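Local coordinates for protein ethanolamine kinase Pv091845 (Plasmodium vivax, PDB 2QG7) that probably phosphorylates ethanolamine, the first of three steps that make phosphatidylethanolamine from ethanolamine, at residues E71-Y76 and M95-K100; R360-A365 and Q411-C416; E386-I391 and Q405-I410. One frame throughout, in Å; residues are numbered along the deposited sequence.

Interaction 1: E71-Y76 and M95-K100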
# COMPACT_ATOMS: atom_id res chain seq x y z
N GLU D 71 -27.85 -25.56 24.60
CA GLU D 71 -28.23 -25.74 23.18
C GLU D 71 -28.14 -24.49 22.28
O GLU D 71 -28.02 -24.61 21.05
CB GLU D 71 -29.59 -26.46 23.02
CG GLU D 71 -30.74 -25.87 23.83
CD GLU D 71 -31.99 -26.74 23.83
OE1 GLU D 71 -32.35 -27.24 24.94
OE2 GLU D 71 -32.63 -26.91 22.75
N LEU D 72 -28.19 -23.30 22.89
CA LEU D 72 -27.98 -22.04 22.14
C LEU D 72 -26.52 -21.82 21.78
O LEU D 72 -26.22 -21.24 20.74
CB LEU D 72 -28.55 -20.81 22.88
CG LEU D 72 -30.08 -20.70 23.10
CD1 LEU D 72 -30.44 -19.53 24.05
CD2 LEU D 72 -30.85 -20.65 21.77
N LEU D 73 -25.62 -22.28 22.64
CA LEU D 73 -24.17 -22.21 22.40
C LEU D 73 -23.74 -23.15 21.29
O LEU D 73 -22.79 -22.86 20.57
CB LEU D 73 -23.37 -22.52 23.66
CG LEU D 73 -23.27 -21.41 24.70
CD1 LEU D 73 -22.74 -21.98 26.02
CD2 LEU D 73 -22.42 -20.29 24.23
N LYS D 74 -24.44 -24.28 21.18
CA LYS D 74 -24.18 -25.31 20.18
C LYS D 74 -24.80 -24.94 18.84
O LYS D 74 -24.28 -25.32 17.79
CB LYS D 74 -24.73 -26.66 20.63
CG LYS D 74 -24.14 -27.19 21.93
CD LYS D 74 -22.80 -27.92 21.69
CE LYS D 74 -22.08 -28.04 23.07
NZ LYS D 74 -20.76 -28.73 22.81
N LYS D 75 -25.91 -24.21 18.87
CA LYS D 75 -26.58 -23.81 17.64
C LYS D 75 -25.95 -22.61 16.94
O LYS D 75 -26.01 -22.52 15.71
CB LYS D 75 -28.09 -23.60 17.87
CG LYS D 75 -28.91 -23.35 16.54
CD LYS D 75 -30.38 -23.74 16.72
CE LYS D 75 -31.20 -22.59 17.24
NZ LYS D 75 -32.66 -22.93 17.23
N TYR D 76 -25.35 -21.69 17.71
CA TYR D 76 -24.82 -20.43 17.16
C TYR D 76 -23.32 -20.31 17.37
O TYR D 76 -22.86 -19.72 18.34
CB TYR D 76 -25.57 -19.20 17.72
CG TYR D 76 -27.04 -19.23 17.37
CD1 TYR D 76 -27.97 -19.67 18.30
CD2 TYR D 76 -27.49 -18.87 16.10
CE1 TYR D 76 -29.32 -19.74 17.98
CE2 TYR D 76 -28.84 -18.92 15.76
CZ TYR D 76 -29.75 -19.36 16.71
OH TYR D 76 -31.10 -19.44 16.42
N MET D 95 -19.95 -18.49 30.03
CA MET D 95 -19.64 -18.56 31.46
C MET D 95 -20.59 -19.47 32.26
O MET D 95 -20.22 -20.02 33.30
CB MET D 95 -19.61 -17.15 32.08
CG MET D 95 -18.43 -16.24 31.59
SD MET D 95 -16.77 -17.00 31.52
CE MET D 95 -16.43 -17.50 33.27
N LEU D 96 -21.82 -19.59 31.79
CA LEU D 96 -22.81 -20.37 32.50
C LEU D 96 -22.62 -21.88 32.28
O LEU D 96 -22.77 -22.67 33.21
CB LEU D 96 -24.23 -19.92 32.12
CG LEU D 96 -25.48 -20.61 32.70
CD1 LEU D 96 -25.64 -20.41 34.23
CD2 LEU D 96 -26.70 -20.11 31.96
N HIS D 97 -22.31 -22.27 31.04
CA HIS D 97 -22.19 -23.67 30.66
C HIS D 97 -20.72 -24.11 30.68
O HIS D 97 -20.34 -25.00 31.46
CB HIS D 97 -22.82 -23.91 29.27
CG HIS D 97 -22.68 -25.32 28.77
ND1 HIS D 97 -22.21 -25.62 27.51
CD2 HIS D 97 -22.93 -26.51 29.38
CE1 HIS D 97 -22.18 -26.93 27.35
NE2 HIS D 97 -22.61 -27.50 28.47
N TYR D 98 -19.91 -23.48 29.83
CA TYR D 98 -18.50 -23.87 29.68
C TYR D 98 -17.65 -23.56 30.92
O TYR D 98 -16.87 -24.41 31.39
CB TYR D 98 -17.91 -23.24 28.40
CG TYR D 98 -18.44 -23.83 27.12
CD1 TYR D 98 -18.96 -23.01 26.11
CD2 TYR D 98 -18.41 -25.23 26.90
CE1 TYR D 98 -19.46 -23.56 24.91
CE2 TYR D 98 -18.90 -25.80 25.70
CZ TYR D 98 -19.43 -24.96 24.71
OH TYR D 98 -19.92 -25.50 23.52
N GLY D 99 -17.82 -22.35 31.45
CA GLY D 99 -17.10 -21.87 32.61
C GLY D 99 -17.92 -21.98 33.88
O GLY D 99 -17.93 -21.05 34.70
N LYS D 100 -18.58 -23.12 34.06
CA LYS D 100 -19.47 -23.36 35.20
C LYS D 100 -18.70 -23.55 36.50
O LYS D 100 -19.15 -23.10 37.56
CB LYS D 100 -20.37 -24.57 34.92
CG LYS D 100 -19.60 -25.79 34.44
CD LYS D 100 -20.47 -27.03 34.43
CE LYS D 100 -19.60 -28.30 34.27
NZ LYS D 100 -20.44 -29.55 34.16

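Interaction 2: R360-A365 and Q411-C416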
# COMPACT_ATOMS: atom_id res chain seq x y z
N ARG D 360 14.65 -21.19 13.87
CA ARG D 360 14.71 -20.08 14.79
C ARG D 360 14.93 -18.79 14.08
O ARG D 360 14.58 -17.71 14.61
CB ARG D 360 15.79 -20.30 15.88
CG ARG D 360 17.22 -20.51 15.38
CD ARG D 360 18.27 -20.10 16.40
NE ARG D 360 19.64 -20.13 15.86
CZ ARG D 360 20.78 -19.91 16.55
NH1 ARG D 360 20.74 -19.66 17.86
NH2 ARG D 360 21.97 -19.96 15.93
N ALA D 361 15.53 -18.87 12.90
CA ALA D 361 15.86 -17.68 12.12
C ALA D 361 14.60 -17.09 11.45
O ALA D 361 14.49 -15.86 11.31
CB ALA D 361 16.91 -17.98 11.12
N TYR D 362 13.64 -17.95 11.08
CA TYR D 362 12.32 -17.47 10.67
C TYR D 362 11.60 -16.55 11.70
O TYR D 362 11.09 -15.48 11.33
CB TYR D 362 11.42 -18.63 10.31
CG TYR D 362 10.07 -18.16 9.90
CD1 TYR D 362 9.83 -17.73 8.57
CD2 TYR D 362 9.03 -18.10 10.82
CE1 TYR D 362 8.56 -17.29 8.18
CE2 TYR D 362 7.75 -17.63 10.45
CZ TYR D 362 7.53 -17.24 9.12
OH TYR D 362 6.27 -16.79 8.78
N ASP D 363 11.57 -16.97 12.97
CA ASP D 363 10.89 -16.22 14.01
C ASP D 363 11.50 -14.86 14.29
O ASP D 363 10.79 -13.92 14.62
CB ASP D 363 10.84 -17.06 15.29
CG ASP D 363 9.53 -16.90 16.06
OD1 ASP D 363 8.52 -16.37 15.50
OD2 ASP D 363 9.53 -17.33 17.24
N ILE D 364 12.80 -14.75 14.15
CA ILE D 364 13.51 -13.51 14.36
C ILE D 364 13.35 -12.53 13.18
O ILE D 364 13.08 -11.34 13.39
CB ILE D 364 15.04 -13.75 14.67
CG1 ILE D 364 15.18 -14.76 15.83
CG2 ILE D 364 15.80 -12.40 14.95
CD1 ILE D 364 16.60 -15.35 16.01
N ALA D 365 13.51 -13.02 11.96
CA ALA D 365 13.35 -12.22 10.75
C ALA D 365 11.88 -11.79 10.53
O ALA D 365 11.62 -10.67 10.08
CB ALA D 365 13.89 -12.97 9.52
N GLN D 411 18.95 -13.75 7.43
CA GLN D 411 18.90 -12.80 6.30
C GLN D 411 17.97 -13.23 5.13
O GLN D 411 17.17 -12.44 4.67
CB GLN D 411 20.34 -12.47 5.87
CG GLN D 411 20.59 -11.04 5.60
CD GLN D 411 20.40 -10.16 6.77
OE1 GLN D 411 19.88 -9.03 6.65
NE2 GLN D 411 20.84 -10.63 7.92
N PRO D 412 18.04 -14.49 4.69
CA PRO D 412 17.05 -14.90 3.68
C PRO D 412 15.62 -15.20 4.21
O PRO D 412 14.72 -15.48 3.41
CB PRO D 412 17.64 -16.21 3.15
CG PRO D 412 18.45 -16.77 4.30
CD PRO D 412 18.99 -15.58 5.04
N PHE D 413 15.42 -15.23 5.53
CA PHE D 413 14.11 -15.54 6.11
C PHE D 413 13.19 -14.31 6.09
O PHE D 413 11.98 -14.43 6.29
CB PHE D 413 14.23 -16.09 7.54
CG PHE D 413 14.76 -17.49 7.60
CD1 PHE D 413 16.14 -17.73 7.59
CD2 PHE D 413 13.88 -18.57 7.67
CE1 PHE D 413 16.60 -19.00 7.64
CE2 PHE D 413 14.35 -19.89 7.72
CZ PHE D 413 15.70 -20.09 7.69
N TYR D 414 13.78 -13.14 5.84
CA TYR D 414 13.02 -11.93 5.61
C TYR D 414 12.01 -12.10 4.46
O TYR D 414 10.79 -11.85 4.62
CB TYR D 414 13.99 -10.83 5.28
CG TYR D 414 14.52 -10.06 6.45
CD1 TYR D 414 13.77 -9.02 7.01
CD2 TYR D 414 15.81 -10.33 6.97
CE1 TYR D 414 14.25 -8.28 8.06
CE2 TYR D 414 16.31 -9.57 8.04
CZ TYR D 414 15.53 -8.55 8.57
OH TYR D 414 15.97 -7.80 9.60
N ILE D 415 12.53 -12.55 3.31
CA ILE D 415 11.73 -12.89 2.14
C ILE D 415 10.77 -14.05 2.37
O ILE D 415 9.67 -14.08 1.82
CB ILE D 415 12.60 -13.23 0.90
CG1 ILE D 415 13.44 -12.00 0.48
CG2 ILE D 415 11.69 -13.63 -0.29
CD1 ILE D 415 14.68 -12.48 -0.28
N CYS D 416 11.22 -15.01 3.14
CA CYS D 416 10.40 -16.16 3.52
C CYS D 416 9.13 -15.74 4.34
O CYS D 416 8.02 -16.22 4.15
CB CYS D 416 11.30 -17.11 4.34
SG CYS D 416 10.46 -18.59 4.78

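Interaction 3: E386-I391 and Q405-I410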
# COMPACT_ATOMS: atom_id res chain seq x y z
N GLU D 386 21.08 -2.63 14.55
CA GLU D 386 19.88 -2.94 15.30
C GLU D 386 19.60 -4.43 15.37
O GLU D 386 19.10 -4.93 16.37
CB GLU D 386 18.69 -2.22 14.72
CG GLU D 386 18.72 -0.74 14.89
CD GLU D 386 17.53 -0.07 14.23
OE1 GLU D 386 16.36 -0.47 14.47
OE2 GLU D 386 17.78 0.89 13.46
N GLU D 387 19.92 -5.16 14.30
CA GLU D 387 19.85 -6.60 14.34
C GLU D 387 20.82 -7.19 15.39
O GLU D 387 20.52 -8.19 16.08
CB GLU D 387 20.17 -7.18 12.97
CG GLU D 387 19.16 -6.86 11.92
CD GLU D 387 19.45 -7.51 10.57
OE1 GLU D 387 20.60 -7.95 10.33
OE2 GLU D 387 18.52 -7.55 9.71
N TYR D 388 22.00 -6.56 15.48
CA TYR D 388 23.04 -6.93 16.42
C TYR D 388 22.59 -6.79 17.90
O TYR D 388 22.74 -7.72 18.70
CB TYR D 388 24.27 -6.06 16.12
CG TYR D 388 25.53 -6.48 16.83
CD1 TYR D 388 26.38 -7.43 16.27
CD2 TYR D 388 25.86 -5.91 18.08
CE1 TYR D 388 27.54 -7.81 16.92
CE2 TYR D 388 27.02 -6.30 18.75
CZ TYR D 388 27.86 -7.25 18.15
OH TYR D 388 29.01 -7.62 18.81
N HIS D 389 22.07 -5.61 18.24
CA HIS D 389 21.60 -5.36 19.58
C HIS D 389 20.56 -6.38 20.06
O HIS D 389 20.57 -6.74 21.21
CB HIS D 389 21.09 -3.91 19.72
CG HIS D 389 20.80 -3.52 21.14
ND1 HIS D 389 19.53 -3.53 21.67
CD2 HIS D 389 21.62 -3.14 22.16
CE1 HIS D 389 19.57 -3.16 22.94
NE2 HIS D 389 20.83 -2.91 23.26
N PHE D 390 19.68 -6.84 19.18
CA PHE D 390 18.63 -7.81 19.55
C PHE D 390 19.22 -9.20 19.79
O PHE D 390 18.88 -9.91 20.76
CB PHE D 390 17.58 -7.89 18.43
CG PHE D 390 16.40 -8.82 18.72
CD1 PHE D 390 15.22 -8.33 19.28
CD2 PHE D 390 16.45 -10.18 18.37
CE1 PHE D 390 14.13 -9.17 19.50
CE2 PHE D 390 15.36 -11.03 18.61
CZ PHE D 390 14.21 -10.53 19.17
N ILE D 391 20.09 -9.57 18.87
CA ILE D 391 20.67 -10.91 18.82
C ILE D 391 21.66 -11.11 19.97
O ILE D 391 21.79 -12.21 20.48
CB ILE D 391 21.27 -11.19 17.43
CG1 ILE D 391 20.11 -11.36 16.42
CG2 ILE D 391 22.17 -12.44 17.46
CD1 ILE D 391 20.49 -11.45 14.97
N GLN D 405 27.08 -14.36 13.25
CA GLN D 405 26.85 -15.58 12.54
C GLN D 405 25.34 -15.84 12.51
O GLN D 405 24.83 -16.49 11.57
CB GLN D 405 27.59 -16.69 13.28
CG GLN D 405 27.71 -17.97 12.54
CD GLN D 405 28.95 -18.76 12.93
OE1 GLN D 405 29.66 -18.43 13.95
NE2 GLN D 405 29.23 -19.83 12.11
N LEU D 406 24.64 -15.37 13.55
CA LEU D 406 23.19 -15.48 13.55
C LEU D 406 22.55 -14.34 12.70
O LEU D 406 21.50 -14.53 12.08
CB LEU D 406 22.61 -15.56 14.98
CG LEU D 406 21.09 -15.66 15.21
CD1 LEU D 406 20.37 -16.79 14.39
CD2 LEU D 406 20.79 -15.83 16.67
N ILE D 407 23.21 -13.18 12.66
CA ILE D 407 22.90 -12.12 11.70
C ILE D 407 22.81 -12.64 10.23
O ILE D 407 21.79 -12.45 9.57
CB ILE D 407 23.85 -10.91 11.84
CG1 ILE D 407 23.62 -10.20 13.18
CG2 ILE D 407 23.60 -9.92 10.75
CD1 ILE D 407 24.49 -8.91 13.36
N ARG D 408 23.85 -13.35 9.77
CA ARG D 408 23.86 -13.98 8.47
C ARG D 408 22.72 -14.98 8.26
O ARG D 408 22.19 -15.10 7.15
CB ARG D 408 25.21 -14.73 8.26
CG ARG D 408 26.45 -13.84 8.03
CD ARG D 408 26.77 -13.73 6.54
NE ARG D 408 27.19 -15.03 5.96
CZ ARG D 408 27.71 -15.19 4.74
NH1 ARG D 408 28.06 -16.40 4.31
NH2 ARG D 408 27.89 -14.12 3.93
N GLU D 409 22.42 -15.73 9.32
CA GLU D 409 21.47 -16.84 9.27
C GLU D 409 20.03 -16.38 9.02
O GLU D 409 19.24 -17.10 8.40
CB GLU D 409 21.54 -17.60 10.58
CG GLU D 409 20.93 -18.99 10.57
CD GLU D 409 20.94 -19.60 11.99
OE1 GLU D 409 22.06 -19.87 12.50
OE2 GLU D 409 19.84 -19.83 12.58
N ILE D 410 19.69 -15.19 9.53
CA ILE D 410 18.29 -14.72 9.53
C ILE D 410 17.92 -14.04 8.21
O ILE D 410 16.74 -13.83 7.90
CB ILE D 410 17.94 -13.77 10.72
CG1 ILE D 410 18.74 -12.48 10.66
CG2 ILE D 410 18.14 -14.49 12.05
CD1 ILE D 410 18.14 -11.33 11.46

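Interaction 1: E71-Y76 and M95-K100
This contact is a small, partly buried helix–helix packing at the N-terminal side of a kinase-like fold, where the C-terminal turns of helix 65-75 and helix 84-98 meet through four side chains. Leu73 is its apolar centre. Its CG lies beside the backbone N (chi1 -77°), which sends the side chain to the other helix, where Leu73 CD1 lies 3.8 Å from His97 CB. Leu73 CD1 also stands 3.8 Å from Tyr98 CE1, tip to tip with the phenol, so that a single carbon touches two consecutive residues. Leu73 CD1 approaches the imidazole at its edge, near the ring plane, and the Leu73 and His97 side chains run past each other in opposite directions. His97 holds CG anti to the backbone N (chi1 177°), Tyr98 beside its own backbone N, and His97 ND1 comes to lie over one face of the Tyr98 ring, offset toward the rim. Tyr98 also stacks on Phe174 at the end of strand 170-174, an outer strand of the five-stranded sheet, and in this way the helix pair is tied to that sheet. Lys74 forms the exposed margin. Its chain bends at chi2 (-83°) and then runs out straight, crossing the phenol obliquely and placing Lys74 CE 3.4 Å from Tyr98 OH; from there Lys74 NZ gives Tyr98 OH a weak hydrogen bond of 3.4 Å.

Interaction 2: R360-A365 and Q411-C416
The two backbones come very close at the start of helix 360-369 and the first turn of helix 413-430, with Tyr362 CA 5.3 Å from Phe413 CA and Ala365 CA 5.2 Å from Tyr414 CA. The small side chains of Ala361 and Ala365, one turn apart on the first helix, are consistent with so close an approach. Phe413 is the central side chain: with CG beside its backbone N (chi1 -73°), the ring leans against the 360-365 backbone and takes Ala361 and the Tyr362 amide over one face. Ala361 CB makes a CH-pi contact, 3.9 Å from the Phe413 ring centroid and 26° off the normal. Next to it, Tyr362 N lies 3.5 Å from Phe413 CD2. Tyr362 CB is 3.6 Å from the same CD2, but the phenol itself, anti to the backbone N, swings off along the second helix. There Tyr362 CD1 meets Cys416 SG at 3.9 Å, an oblique sulfur-aromatic contact. Ala365 CB is wedged between neighbours, 3.7 Å from Phe413 CB and over one face of the Tyr414 ring. The seam is thus entirely buried and held by apolar and aromatic contacts, while the Tyr414 hydroxyl finds its hydrogen-bonding partner in Glu387 of helix 384-395. On the far side of helix 360-369, Asp363 accepts hydrogen bonds from the backbone N of His294 and Cys295 and is also joined to His210, probably gripping the catalytic loop much as the helix-F aspartate of protein kinases does. Helix 236-251 packs on Tyr362 and Cys416, helix 196-210 lies against Asp363 and Ile364, and strand 356-359 leads straight into helix 360-369.

Interaction 3: E386-I391 and Q405-I410
The Tyr388 ring is met at its edge, in plane, by the Ile407 methyl: CD1 of Ile407 sits 3.8 Å from CD1 of Tyr388, and Glu400, Ile403 and Asn404 also touch this side chain. The second flat group, the Glu387 carboxylate, has Ile407 CG2 3.6 Å from its OE1 and Ile410 CD1 4.1 Å from its CD. Both project from helix 384-395, which crosses the following helix 400-410 in the helical part of the kinase-like fold. The segment axes approach to 10.0 Å at 114°, so the helices cross rather than run side by side, and the contact gathers around a few branched side chains. Ile407 is the central one. Its CG1 lies beside the backbone N and the chain extends to CD1 at Tyr388, while CG2, anti to the backbone N, turns to the acid; two branches thus serve two successive residues. Ile391 divides its work in the same way, its CD1 packing 3.8 Å from Ile407 CG1. Glu387 reaches along this apolar surface with an extended chain and is buried, its OE2 satisfied by Tyr414 OH, which may help to stabilise a negative charge. Ile410 holds CG1 in the crowded position between backbone N and carbonyl carbon (chi1 64°), a torsion that sets its CD1 beside the Glu387 carboxylate, the two side chains passing in opposite directions. At the other end of the seam, Ile391 CG2 rests 3.7 Å from Leu406 CD2.

From the N terminus, interaction 1 first closes an 18-residue span made of the turn after helix 65-75 and most of helix 84-98; it ends long before the others begin and lies on the opposite side of the chain's centre, about 41 Å from interaction 2 and 48 Å from interaction 3, centre to centre. Interaction 2 closes a longer, largely helical excursion from 360-365 to 411-416, and interaction 3 nests inside it, folding helices 384-395 and 400-410 together. Their centres are 10 Å apart and they touch directly, with polar links including the Arg360–Glu409 salt bridge. Together they join four consecutive helices into one cluster, whereas interaction 1 belongs to the N-terminal helices beside the five-stranded sheet.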